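Local coordinates for protein enoyl-CoA hydratase/isomerase (Mycobacterium avium, PDB 3P5M) that probably acts on coenzyme A thioesters as a hydratase or isomerase of the crotonase superfamily, at residues Leu35-Ser39 against Ala80-Val84; Ile88-Pro94 against Phe202-Lys206; Gly138-Ala142 against Glu216-Gln221. Residue numbers count along the deposited sequence, not the author numbering.

Contact 1: Leu35-Ser39 against Ala80-Val84; sequences LEELS and AANRV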
ATOM      1  N   LEU B  35     -33.399 -18.772   8.267  1.00 26.44           N
ATOM      2  CA  LEU B  35     -32.850 -17.807   9.232  1.00 26.49           C
ATOM      3  C   LEU B  35     -33.194 -18.164  10.672  1.00 27.73           C
ATOM      4  O   LEU B  35     -32.322 -18.134  11.543  1.00 27.15           O
ATOM      5  CB  LEU B  35     -33.308 -16.375   8.912  1.00 25.48           C
ATOM      6  CG  LEU B  35     -32.782 -15.748   7.615  1.00 23.83           C
ATOM      7  CD1 LEU B  35     -33.491 -14.429   7.313  1.00 22.00           C
ATOM      8  CD2 LEU B  35     -31.294 -15.545   7.679  1.00 21.85           C
ATOM      9  N   GLU B  36     -34.462 -18.496  10.909  1.00 29.44           N
ATOM     10  CA  GLU B  36     -34.929 -18.902  12.240  1.00 31.88           C
ATOM     11  C   GLU B  36     -34.197 -20.131  12.745  1.00 31.25           C
ATOM     12  O   GLU B  36     -33.810 -20.190  13.905  1.00 31.43           O
ATOM     13  CB  GLU B  36     -36.436 -19.145  12.258  1.00 33.46           C
ATOM     14  CG  GLU B  36     -37.238 -17.941  12.721  1.00 38.30           C
ATOM     15  CD  GLU B  36     -38.750 -18.169  12.658  1.00 45.35           C
ATOM     16  OE1 GLU B  36     -39.204 -19.318  12.879  1.00 48.88           O
ATOM     17  OE2 GLU B  36     -39.494 -17.198  12.390  1.00 48.83           O
ATOM     18  N   GLU B  37     -34.015 -21.102  11.860  1.00 31.38           N
ATOM     19  CA  GLU B  37     -33.214 -22.279  12.145  1.00 31.97           C
ATOM     20  C   GLU B  37     -31.784 -21.920  12.582  1.00 30.80           C
ATOM     21  O   GLU B  37     -31.305 -22.374  13.622  1.00 31.25           O
ATOM     22  CB  GLU B  37     -33.182 -23.200  10.917  1.00 32.31           C
ATOM     23  CG  GLU B  37     -32.384 -24.511  11.125  1.00 33.45           C
ATOM     24  CD  GLU B  37     -33.122 -25.545  11.959  1.00 36.34           C
ATOM     25  OE1 GLU B  37     -34.278 -25.308  12.329  1.00 37.55           O
ATOM     26  OE2 GLU B  37     -32.546 -26.613  12.238  1.00 38.34           O
ATOM     27  N   LEU B  38     -31.124 -21.097  11.776  1.00 29.45           N
ATOM     28  CA  LEU B  38     -29.782 -20.644  12.050  1.00 28.21           C
ATOM     29  C   LEU B  38     -29.678 -20.036  13.458  1.00 28.60           C
ATOM     30  O   LEU B  38     -28.758 -20.334  14.226  1.00 26.87           O
ATOM     31  CB  LEU B  38     -29.402 -19.618  10.978  1.00 26.86           C
ATOM     32  CG  LEU B  38     -28.021 -18.957  10.926  1.00 25.52           C
ATOM     33  CD1 LEU B  38     -26.921 -19.978  11.041  1.00 23.60           C
ATOM     34  CD2 LEU B  38     -27.866 -18.169   9.620  1.00 24.34           C
ATOM     35  N   SER B  39     -30.635 -19.168  13.768  1.00 30.05           N
ATOM     36  CA  SER B  39     -30.619 -18.359  14.982  1.00 31.07           C
ATOM     37  C   SER B  39     -30.650 -19.192  16.294  1.00 32.75           C
ATOM     38  O   SER B  39     -30.003 -18.804  17.286  1.00 32.14           O
ATOM     39  CB  SER B  39     -31.773 -17.344  14.940  1.00 31.93           C
ATOM     40  OG  SER B  39     -31.879 -16.628  16.157  1.00 32.99           O
ATOM     41  N   ALA B  80     -36.237 -11.942  11.248  1.00 16.44           N
ATOM     42  CA  ALA B  80     -35.393 -13.129  11.474  1.00 15.88           C
ATOM     43  C   ALA B  80     -33.894 -12.832  11.212  1.00 15.75           C
ATOM     44  O   ALA B  80     -32.999 -13.194  12.037  1.00 15.60           O
ATOM     45  CB  ALA B  80     -35.916 -14.338  10.640  1.00 16.60           C
ATOM     46  N   ALA B  81     -33.627 -12.151  10.089  1.00 15.19           N
ATOM     47  CA  ALA B  81     -32.262 -11.710   9.705  1.00 14.76           C
ATOM     48  C   ALA B  81     -31.649 -10.809  10.763  1.00 14.51           C
ATOM     49  O   ALA B  81     -30.482 -10.970  11.135  1.00 14.33           O
ATOM     50  CB  ALA B  81     -32.315 -10.996   8.399  1.00 14.36           C
ATOM     51  N   ASN B  82     -32.450  -9.876  11.271  1.00 13.99           N
ATOM     52  CA  ASN B  82     -32.026  -9.049  12.394  1.00 13.91           C
ATOM     53  C   ASN B  82     -31.649  -9.860  13.625  1.00 14.12           C
ATOM     54  O   ASN B  82     -30.603  -9.605  14.260  1.00 13.59           O
ATOM     55  CB  ASN B  82     -33.080  -7.971  12.709  1.00 14.05           C
ATOM     56  CG  ASN B  82     -33.087  -6.840  11.673  1.00 14.96           C
ATOM     57  OD1 ASN B  82     -32.100  -6.647  10.954  1.00 16.32           O
ATOM     58  ND2 ASN B  82     -34.175  -6.066  11.627  1.00 13.96           N
ATOM     59  N   ARG B  83     -32.469 -10.863  13.956  1.00 14.68           N
ATOM     60  CA  ARG B  83     -32.202 -11.657  15.155  1.00 15.08           C
ATOM     61  C   ARG B  83     -30.984 -12.561  14.995  1.00 14.48           C
ATOM     62  O   ARG B  83     -30.311 -12.837  15.976  1.00 14.38           O
ATOM     63  CB  ARG B  83     -33.451 -12.452  15.592  1.00 16.04           C
ATOM     64  CG  ARG B  83     -34.456 -11.594  16.448  1.00 20.94           C
ATOM     65  CD  ARG B  83     -35.934 -11.855  16.083  1.00 26.45           C
ATOM     66  NE  ARG B  83     -36.066 -13.197  15.502  1.00 30.56           N
ATOM     67  CZ  ARG B  83     -37.172 -13.681  14.939  1.00 31.31           C
ATOM     68  NH1 ARG B  83     -38.269 -12.931  14.903  1.00 29.40           N
ATOM     69  NH2 ARG B  83     -37.169 -14.916  14.417  1.00 32.49           N
ATOM     70  N   VAL B  84     -30.684 -13.011  13.768  1.00 13.94           N
ATOM     71  CA  VAL B  84     -29.464 -13.811  13.528  1.00 13.44           C
ATOM     72  C   VAL B  84     -28.247 -12.974  13.896  1.00 13.47           C
ATOM     73  O   VAL B  84     -27.379 -13.404  14.651  1.00 13.43           O
ATOM     74  CB  VAL B  84     -29.365 -14.313  12.063  1.00 13.28           C
ATOM     75  CG1 VAL B  84     -27.979 -14.878  11.759  1.00 12.84           C
ATOM     76  CG2 VAL B  84     -30.454 -15.390  11.779  1.00 14.88           C
TER
HETATM   77  O   HOH W   1     -33.775 -15.686  13.156  1.00 44.54           O
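Two neighbouring helices that run nearly in the same direction can pack with leucines meeting alanines and a valine, and 35-39 against 80-84 illustrates this. The short axes approach to 8.8 Å at 21°. Leu35, in its mt rotamer, lays CB 3.7 Å from Ala80 CB and carries CD1 on to Ala81, 3.8 Å from that residue's CB. One turn later Val84, with chi1 near 180°, fits against the other helix: its CG2 lies 3.3 Å from Leu35 O and 3.9 Å from Ser39 CB, while its CG1 meets Leu38 CD2 at 3.9 Å. Leu38 reaches it in a tp conformation. The backbones draw closer along the segments, from 5.8 Å between Leu35 CA and Ala80 CA to 4.9 Å between Ser39 CA and Val84 CA. At the exposed margin, Glu36 (chi1 -95°) and Arg83 (chi2 139°, chi3 25°) sit between rotamer wells, bending over the groove to form a long salt bridge, Glu36 OE2 to Arg83 NH2 at 3.8 Å. A water donates to Ala80 O at 2.8 Å and weakly to Leu35 O at 3.3 Å, joining the two backbones. Phe106 of helix 106-113 covers Leu35, Ala81 and Val84. The near-parallel segments, on helices 32-47 and 74-90, which precede and follow parallel strand 53-58, are what the repeating strand-helix turns of the crotonase fold produce.

Contact 2: Ile88-Pro94 against Phe202-Lys206; sequences ITSLPKP and FGWTK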
ATOM      1  N   ILE B  88     -25.497 -13.668  17.043  1.00 11.36           N
ATOM      2  CA  ILE B  88     -24.051 -13.824  16.877  1.00 11.94           C
ATOM      3  C   ILE B  88     -23.285 -12.782  17.723  1.00 11.21           C
ATOM      4  O   ILE B  88     -22.355 -13.126  18.430  1.00 10.42           O
ATOM      5  CB  ILE B  88     -23.622 -13.705  15.376  1.00 11.70           C
ATOM      6  CG1 ILE B  88     -24.143 -14.884  14.546  1.00 12.68           C
ATOM      7  CG2 ILE B  88     -22.142 -13.647  15.271  1.00 12.71           C
ATOM      8  CD1 ILE B  88     -24.336 -14.545  13.008  1.00 12.72           C
ATOM      9  N   THR B  89     -23.667 -11.518  17.651  1.00 10.92           N
ATOM     10  CA  THR B  89     -22.922 -10.488  18.404  1.00 12.77           C
ATOM     11  C   THR B  89     -23.077 -10.660  19.934  1.00 12.94           C
ATOM     12  O   THR B  89     -22.210 -10.229  20.718  1.00 13.42           O
ATOM     13  CB  THR B  89     -23.331  -9.041  18.030  1.00 12.45           C
ATOM     14  OG1 THR B  89     -24.735  -8.849  18.269  1.00 16.65           O
ATOM     15  CG2 THR B  89     -23.055  -8.744  16.556  1.00 11.74           C
ATOM     16  N   SER B  90     -24.162 -11.321  20.339  1.00 12.94           N
ATOM     17  CA  SER B  90     -24.510 -11.440  21.736  1.00 13.33           C
ATOM     18  C   SER B  90     -24.067 -12.770  22.355  1.00 13.64           C
ATOM     19  O   SER B  90     -23.909 -12.834  23.573  1.00 13.88           O
ATOM     20  CB  SER B  90     -26.027 -11.215  21.932  1.00 13.48           C
ATOM     21  OG  SER B  90     -26.374 -11.459  23.290  1.00 17.54           O
ATOM     22  N   LEU B  91     -23.852 -13.817  21.539  1.00 12.88           N
ATOM     23  CA  LEU B  91     -23.284 -15.075  22.054  1.00 12.21           C
ATOM     24  C   LEU B  91     -21.976 -14.815  22.778  1.00 12.41           C
ATOM     25  O   LEU B  91     -21.065 -14.234  22.170  1.00 10.91           O
ATOM     26  CB  LEU B  91     -23.052 -16.093  20.924  1.00 11.68           C
ATOM     27  CG  LEU B  91     -22.443 -17.460  21.285  1.00 13.86           C
ATOM     28  CD1 LEU B  91     -23.432 -18.365  21.966  1.00 14.94           C
ATOM     29  CD2 LEU B  91     -21.955 -18.161  20.063  1.00 10.57           C
ATOM     30  N   PRO B  92     -21.852 -15.278  24.059  1.00 12.97           N
ATOM     31  CA  PRO B  92     -20.582 -15.024  24.779  1.00 13.26           C
ATOM     32  C   PRO B  92     -19.466 -16.019  24.411  1.00 13.11           C
ATOM     33  O   PRO B  92     -18.656 -16.442  25.263  1.00 13.42           O
ATOM     34  CB  PRO B  92     -20.991 -15.075  26.276  1.00 13.12           C
ATOM     35  CG  PRO B  92     -22.195 -15.930  26.313  1.00 13.88           C
ATOM     36  CD  PRO B  92     -22.938 -15.657  24.991  1.00 13.47           C
ATOM     37  N   LYS B  93     -19.400 -16.331  23.128  1.00 12.68           N
ATOM     38  CA  LYS B  93     -18.399 -17.238  22.584  1.00 12.68           C
ATOM     39  C   LYS B  93     -18.000 -16.775  21.198  1.00 11.72           C
ATOM     40  O   LYS B  93     -18.825 -16.197  20.466  1.00 12.34           O
ATOM     41  CB  LYS B  93     -18.982 -18.656  22.497  1.00 12.98           C
ATOM     42  CG  LYS B  93     -19.233 -19.292  23.862  1.00 13.76           C
ATOM     43  CD  LYS B  93     -19.910 -20.677  23.770  1.00 13.09           C
ATOM     44  CE  LYS B  93     -20.263 -21.212  25.182  1.00 13.68           C
ATOM     45  NZ  LYS B  93     -20.643 -22.667  25.174  1.00 14.13           N
ATOM     46  N   PRO B  94     -16.734 -16.975  20.838  1.00 11.10           N
ATOM     47  CA  PRO B  94     -16.278 -16.487  19.541  1.00 11.04           C
ATOM     48  C   PRO B  94     -16.959 -17.196  18.360  1.00 11.08           C
ATOM     49  O   PRO B  94     -17.177 -18.412  18.401  1.00 10.87           O
ATOM     50  CB  PRO B  94     -14.765 -16.772  19.555  1.00 11.20           C
ATOM     51  CG  PRO B  94     -14.594 -17.819  20.648  1.00 12.14           C
ATOM     52  CD  PRO B  94     -15.629 -17.526  21.652  1.00 10.34           C
ATOM     53  N   PHE B 202     -12.791 -14.312  26.226  1.00 11.23           N
ATOM     54  CA  PHE B 202     -13.356 -13.971  24.927  1.00 10.92           C
ATOM     55  C   PHE B 202     -14.779 -13.440  25.067  1.00 11.17           C
ATOM     56  O   PHE B 202     -15.132 -12.453  24.432  1.00 10.82           O
ATOM     57  CB  PHE B 202     -13.319 -15.171  23.956  1.00 10.57           C
ATOM     58  CG  PHE B 202     -11.919 -15.568  23.488  1.00 10.92           C
ATOM     59  CD1 PHE B 202     -10.849 -14.666  23.545  1.00  9.25           C
ATOM     60  CD2 PHE B 202     -11.687 -16.839  22.943  1.00 11.44           C
ATOM     61  CE1 PHE B 202      -9.541 -15.025  23.117  1.00 12.64           C
ATOM     62  CE2 PHE B 202     -10.389 -17.209  22.486  1.00 12.64           C
ATOM     63  CZ  PHE B 202      -9.313 -16.284  22.557  1.00 13.21           C
ATOM     64  N   GLY B 203     -15.598 -14.093  25.896  1.00 11.63           N
ATOM     65  CA  GLY B 203     -16.977 -13.639  26.115  1.00 11.60           C
ATOM     66  C   GLY B 203     -17.063 -12.262  26.777  1.00 11.82           C
ATOM     67  O   GLY B 203     -17.887 -11.437  26.395  1.00 12.18           O
ATOM     68  N   TRP B 204     -16.227 -12.016  27.778  1.00 11.67           N
ATOM     69  CA  TRP B 204     -16.135 -10.682  28.369  1.00 11.88           C
ATOM     70  C   TRP B 204     -15.613  -9.606  27.418  1.00 11.59           C
ATOM     71  O   TRP B 204     -16.193  -8.501  27.356  1.00 13.19           O
ATOM     72  CB  TRP B 204     -15.280 -10.707  29.635  1.00 12.49           C
ATOM     73  CG  TRP B 204     -16.070 -11.086  30.829  1.00 12.38           C
ATOM     74  CD1 TRP B 204     -16.063 -12.291  31.461  1.00 15.25           C
ATOM     75  CD2 TRP B 204     -17.017 -10.272  31.530  1.00 13.53           C
ATOM     76  NE1 TRP B 204     -16.924 -12.269  32.543  1.00 11.92           N
ATOM     77  CE2 TRP B 204     -17.532 -11.053  32.595  1.00 13.91           C
ATOM     78  CE3 TRP B 204     -17.486  -8.959  31.369  1.00  9.27           C
ATOM     79  CZ2 TRP B 204     -18.471 -10.560  33.497  1.00 15.24           C
ATOM     80  CZ3 TRP B 204     -18.421  -8.484  32.267  1.00 13.50           C
ATOM     81  CH2 TRP B 204     -18.889  -9.271  33.321  1.00 11.26           C
ATOM     82  N   THR B 205     -14.539  -9.905  26.694  1.00 11.12           N
ATOM     83  CA  THR B 205     -14.058  -9.055  25.595  1.00 11.29           C
ATOM     84  C   THR B 205     -15.178  -8.719  24.596  1.00 11.09           C
ATOM     85  O   THR B 205     -15.336  -7.553  24.225  1.00 11.03           O
ATOM     86  CB  THR B 205     -12.916  -9.740  24.840  1.00 11.39           C
ATOM     87  OG1 THR B 205     -11.834  -9.988  25.735  1.00 12.19           O
ATOM     88  CG2 THR B 205     -12.441  -8.890  23.655  1.00 12.29           C
ATOM     89  N   LYS B 206     -15.962  -9.721  24.167  1.00 11.42           N
ATOM     90  CA  LYS B 206     -17.098  -9.433  23.258  1.00 11.22           C
ATOM     91  C   LYS B 206     -18.138  -8.501  23.866  1.00 11.32           C
ATOM     92  O   LYS B 206     -18.690  -7.634  23.147  1.00 10.21           O
ATOM     93  CB  LYS B 206     -17.843 -10.684  22.800  1.00 11.40           C
ATOM     94  CG  LYS B 206     -17.155 -11.516  21.797  1.00 11.56           C
ATOM     95  CD  LYS B 206     -18.076 -12.730  21.345  1.00 10.19           C
ATOM     96  CE  LYS B 206     -19.381 -12.294  20.621  1.00 10.87           C
ATOM     97  NZ  LYS B 206     -19.884 -13.413  19.695  1.00  8.47           N
TER
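This is a polar contact between a helix end and a neighbouring helix, in which one buried lysine gathers the carbonyls of the turn that leads from helix 74-90 into strand 95-99. It shows how a chain leaving a helix can be held by a side chain distant in sequence. Lys206, on helix 199-213, points toward the turn and bends at chi3 (64°), bringing NZ among three backbone oxygens: it donates to Ile88 O at 2.8 Å and to Lys93 O at 3.1 Å, and weakly to Leu91 O at 2.9 Å. Ile88 still lies in the helix, whereas Leu91 is the first residue to leave helical angles, so the ammonium group spans the exit of the helix and the extended segment beyond it. Its charge is balanced by a salt bridge to Asp115. Lys206 CE, next to the ammonium, also lies 3.5 Å from Thr89 O.

Close approach depends on Gly203. Its CA lies 3.4 Å from Pro92 O and 4.1 Å from Pro92 CA, and a beta carbon there would clash with that same oxygen. One helical turn before Lys206, Phe202 meets the ring of Pro94, CD2 to CG at 3.8 Å.

Around this joint, Met158 of the second subunit packs on Phe202 and Lys206. Within the chain, Leu91 touches helix 32-47, Pro94 uses its carbonyl in backbone hydrogen bonding with Val54 of strand 53-58, and Lys206 also rests on Val95 of strand 95-99, so the turn is set between helices 32-47 and 199-213 and these two strands, while Pro92 stays exposed.

Contact 3: Gly138-Ala142 against Glu216-Gln221; sequences GGASA and ELEPVQ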
ATOM      1  N   GLY B 138     -30.211  -6.640   7.903  1.00 12.68           N
ATOM      2  CA  GLY B 138     -29.453  -7.363   8.913  1.00  9.76           C
ATOM      3  C   GLY B 138     -28.861  -6.440   9.948  1.00  9.17           C
ATOM      4  O   GLY B 138     -28.384  -6.903  10.974  1.00  9.83           O
ATOM      5  N   GLY B 139     -28.908  -5.135   9.697  1.00  8.49           N
ATOM      6  CA  GLY B 139     -28.185  -4.157  10.485  1.00  8.40           C
ATOM      7  C   GLY B 139     -26.799  -3.886   9.869  1.00  8.29           C
ATOM      8  O   GLY B 139     -25.941  -3.312  10.530  1.00  8.22           O
ATOM      9  N   ALA B 140     -26.583  -4.279   8.609  1.00  8.29           N
ATOM     10  CA  ALA B 140     -25.393  -3.845   7.848  1.00  8.92           C
ATOM     11  C   ALA B 140     -25.080  -2.330   7.991  1.00  9.70           C
ATOM     12  O   ALA B 140     -23.901  -1.924   8.060  1.00  8.43           O
ATOM     13  CB  ALA B 140     -25.532  -4.216   6.346  1.00 10.03           C
ATOM     14  N   SER B 141     -26.119  -1.491   8.056  1.00  9.72           N
ATOM     15  CA  SER B 141     -25.873  -0.028   8.048  1.00 10.85           C
ATOM     16  C   SER B 141     -25.179   0.427   9.328  1.00 10.99           C
ATOM     17  O   SER B 141     -24.472   1.413   9.320  1.00 12.17           O
ATOM     18  CB  SER B 141     -27.159   0.782   7.845  1.00  9.86           C
ATOM     19  OG  SER B 141     -27.893   0.288   6.736  1.00 10.54           O
ATOM     20  N   ALA B 142     -25.394  -0.296  10.423  1.00 11.14           N
ATOM     21  CA  ALA B 142     -24.696  -0.013  11.689  1.00 10.76           C
ATOM     22  C   ALA B 142     -23.385  -0.756  11.784  1.00 10.42           C
ATOM     23  O   ALA B 142     -22.441  -0.220  12.366  1.00 11.09           O
ATOM     24  CB  ALA B 142     -25.576  -0.380  12.891  1.00 10.99           C
ATOM     25  N   GLU B 216     -26.054   1.492  18.306  1.00 14.74           N
ATOM     26  CA  GLU B 216     -27.119   1.798  17.346  1.00 14.75           C
ATOM     27  C   GLU B 216     -27.634   0.573  16.585  1.00 14.37           C
ATOM     28  O   GLU B 216     -28.466   0.739  15.692  1.00 13.94           O
ATOM     29  CB  GLU B 216     -26.676   2.908  16.352  1.00 15.56           C
ATOM     30  CG  GLU B 216     -26.038   4.142  17.032  1.00 18.16           C
ATOM     31  CD  GLU B 216     -26.981   4.752  18.050  1.00 23.78           C
ATOM     32  OE1 GLU B 216     -28.199   4.693  17.817  1.00 25.58           O
ATOM     33  OE2 GLU B 216     -26.519   5.249  19.088  1.00 27.78           O
ATOM     34  N   LEU B 217     -27.136  -0.639  16.886  1.00 12.93           N
ATOM     35  CA  LEU B 217     -27.574  -1.810  16.114  1.00 12.99           C
ATOM     36  C   LEU B 217     -29.101  -1.926  16.082  1.00 13.33           C
ATOM     37  O   LEU B 217     -29.690  -2.003  15.019  1.00 14.27           O
ATOM     38  CB  LEU B 217     -26.952  -3.140  16.598  1.00 12.05           C
ATOM     39  CG  LEU B 217     -27.252  -4.406  15.767  1.00 12.25           C
ATOM     40  CD1 LEU B 217     -26.877  -4.259  14.278  1.00  8.78           C
ATOM     41  CD2 LEU B 217     -26.508  -5.654  16.366  1.00 11.04           C
ATOM     42  N   GLU B 218     -29.743  -1.937  17.246  1.00 14.20           N
ATOM     43  CA  GLU B 218     -31.203  -2.093  17.278  1.00 15.63           C
ATOM     44  C   GLU B 218     -31.966  -0.966  16.546  1.00 14.71           C
ATOM     45  O   GLU B 218     -32.767  -1.270  15.649  1.00 14.45           O
ATOM     46  CB  GLU B 218     -31.713  -2.298  18.719  1.00 16.49           C
ATOM     47  CG  GLU B 218     -33.004  -3.094  18.840  1.00 22.57           C
ATOM     48  CD  GLU B 218     -33.516  -3.172  20.273  1.00 26.86           C
ATOM     49  OE1 GLU B 218     -33.626  -2.130  20.947  1.00 30.11           O
ATOM     50  OE2 GLU B 218     -33.808  -4.279  20.734  1.00 29.23           O
ATOM     51  N   PRO B 219     -31.744   0.329  16.921  1.00 14.41           N
ATOM     52  CA  PRO B 219     -32.494   1.370  16.187  1.00 14.40           C
ATOM     53  C   PRO B 219     -32.249   1.320  14.657  1.00 13.32           C
ATOM     54  O   PRO B 219     -33.168   1.586  13.865  1.00 13.41           O
ATOM     55  CB  PRO B 219     -31.940   2.705  16.733  1.00 14.84           C
ATOM     56  CG  PRO B 219     -31.022   2.389  17.829  1.00 15.36           C
ATOM     57  CD  PRO B 219     -30.939   0.888  18.022  1.00 14.91           C
ATOM     58  N   VAL B 220     -31.023   0.991  14.245  1.00 11.98           N
ATOM     59  CA  VAL B 220     -30.717   0.938  12.823  1.00 11.68           C
ATOM     60  C   VAL B 220     -31.446  -0.238  12.152  1.00 11.55           C
ATOM     61  O   VAL B 220     -31.961  -0.084  11.054  1.00 10.84           O
ATOM     62  CB  VAL B 220     -29.195   0.891  12.521  1.00 11.24           C
ATOM     63  CG1 VAL B 220     -28.942   0.556  11.047  1.00 10.40           C
ATOM     64  CG2 VAL B 220     -28.541   2.206  12.871  1.00 11.53           C
ATOM     65  N   GLN B 221     -31.495  -1.389  12.828  1.00 12.49           N
ATOM     66  CA  GLN B 221     -32.226  -2.559  12.305  1.00 12.90           C
ATOM     67  C   GLN B 221     -33.723  -2.242  12.123  1.00 13.05           C
ATOM     68  O   GLN B 221     -34.304  -2.607  11.118  1.00 13.24           O
ATOM     69  CB  GLN B 221     -32.020  -3.789  13.206  1.00 12.91           C
ATOM     70  CG  GLN B 221     -30.644  -4.546  13.003  1.00 12.44           C
ATOM     71  CD  GLN B 221     -30.481  -5.708  13.971  1.00 16.10           C
ATOM     72  OE1 GLN B 221     -31.109  -5.711  15.029  1.00 19.35           O
ATOM     73  NE2 GLN B 221     -29.644  -6.701  13.629  1.00 12.39           N
TER
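Gln221 lies across the backbone of Gly139, its CG 3.5 Å from Gly139 CA, and ends in a hydrogen bond from NE2 to Gly138 O at 2.9 Å with a nearly straight N-H...O angle of 169°. Gly139 is a good example of glycine being called for twice over. Gly138 also has positive phi, which favours glycine; at Gly139 (92°/16°) a beta carbon would be jammed against the preceding carbonyl, and it would also collide with Leu217 CD1 and Gln221 CG. Bare backbone therefore lets helix 217-231 come close, with Gly139 CA 4.7 Å from Gln221 CA.

Gly139 is the N-cap residue of the short helix 140-143, and its carbonyl accepts from Ala142 N at 3.1 Å. Past this turn the interface becomes apolar. Ala142 points toward the partner helix, CB 3.9 Å from Val220 CB and 4.3 Å from Leu217 CD1. Val220, with chi1 near 180°, places CG1 3.7 Å from both Ala142 N and Ser141 CB. Leu217 CD1 also approaches Gly139 O, at 4.0 Å.

Glu224, one turn further along helix 217-231, accepts a hydrogen bond from Gly139 N and is hydrogen-bonded to Ser141 OG, so this helix supplies polar partners to the start of helix 140-143. The third subunit packs here as well, its Ala208 on Ser141 and its Ala212 on Val220. A buried amide that satisfies a loop carbonyl, beside a close apolar fit of Ala142 with Val220 and Leu217, is consistent with a turn held by both hydrogen bonding and shape.

From the N terminus, contact 1 closes first: it bridges 40 residues that include strand 53-58, joining helices 32-47 and 74-90 before either other contact has opened. Helix 74-90 then runs directly into contact 2, whose loop from 88-94 to 202-206 takes in all the later strands. Contact 3 opens inside that loop at 138-142 and closes beyond it at 216-221, so contacts 2 and 3 cross. Helix 74-90 is the common thread: Asn82 O of contact 1 receives a weak hydrogen bond from Gln221 NE2 of contact 3, and Thr89 of contact 2 touches Leu217. Contacts 2 and 3 tie the consecutive C-terminal helices 199-213 and 217-231 to earlier parts of the fold.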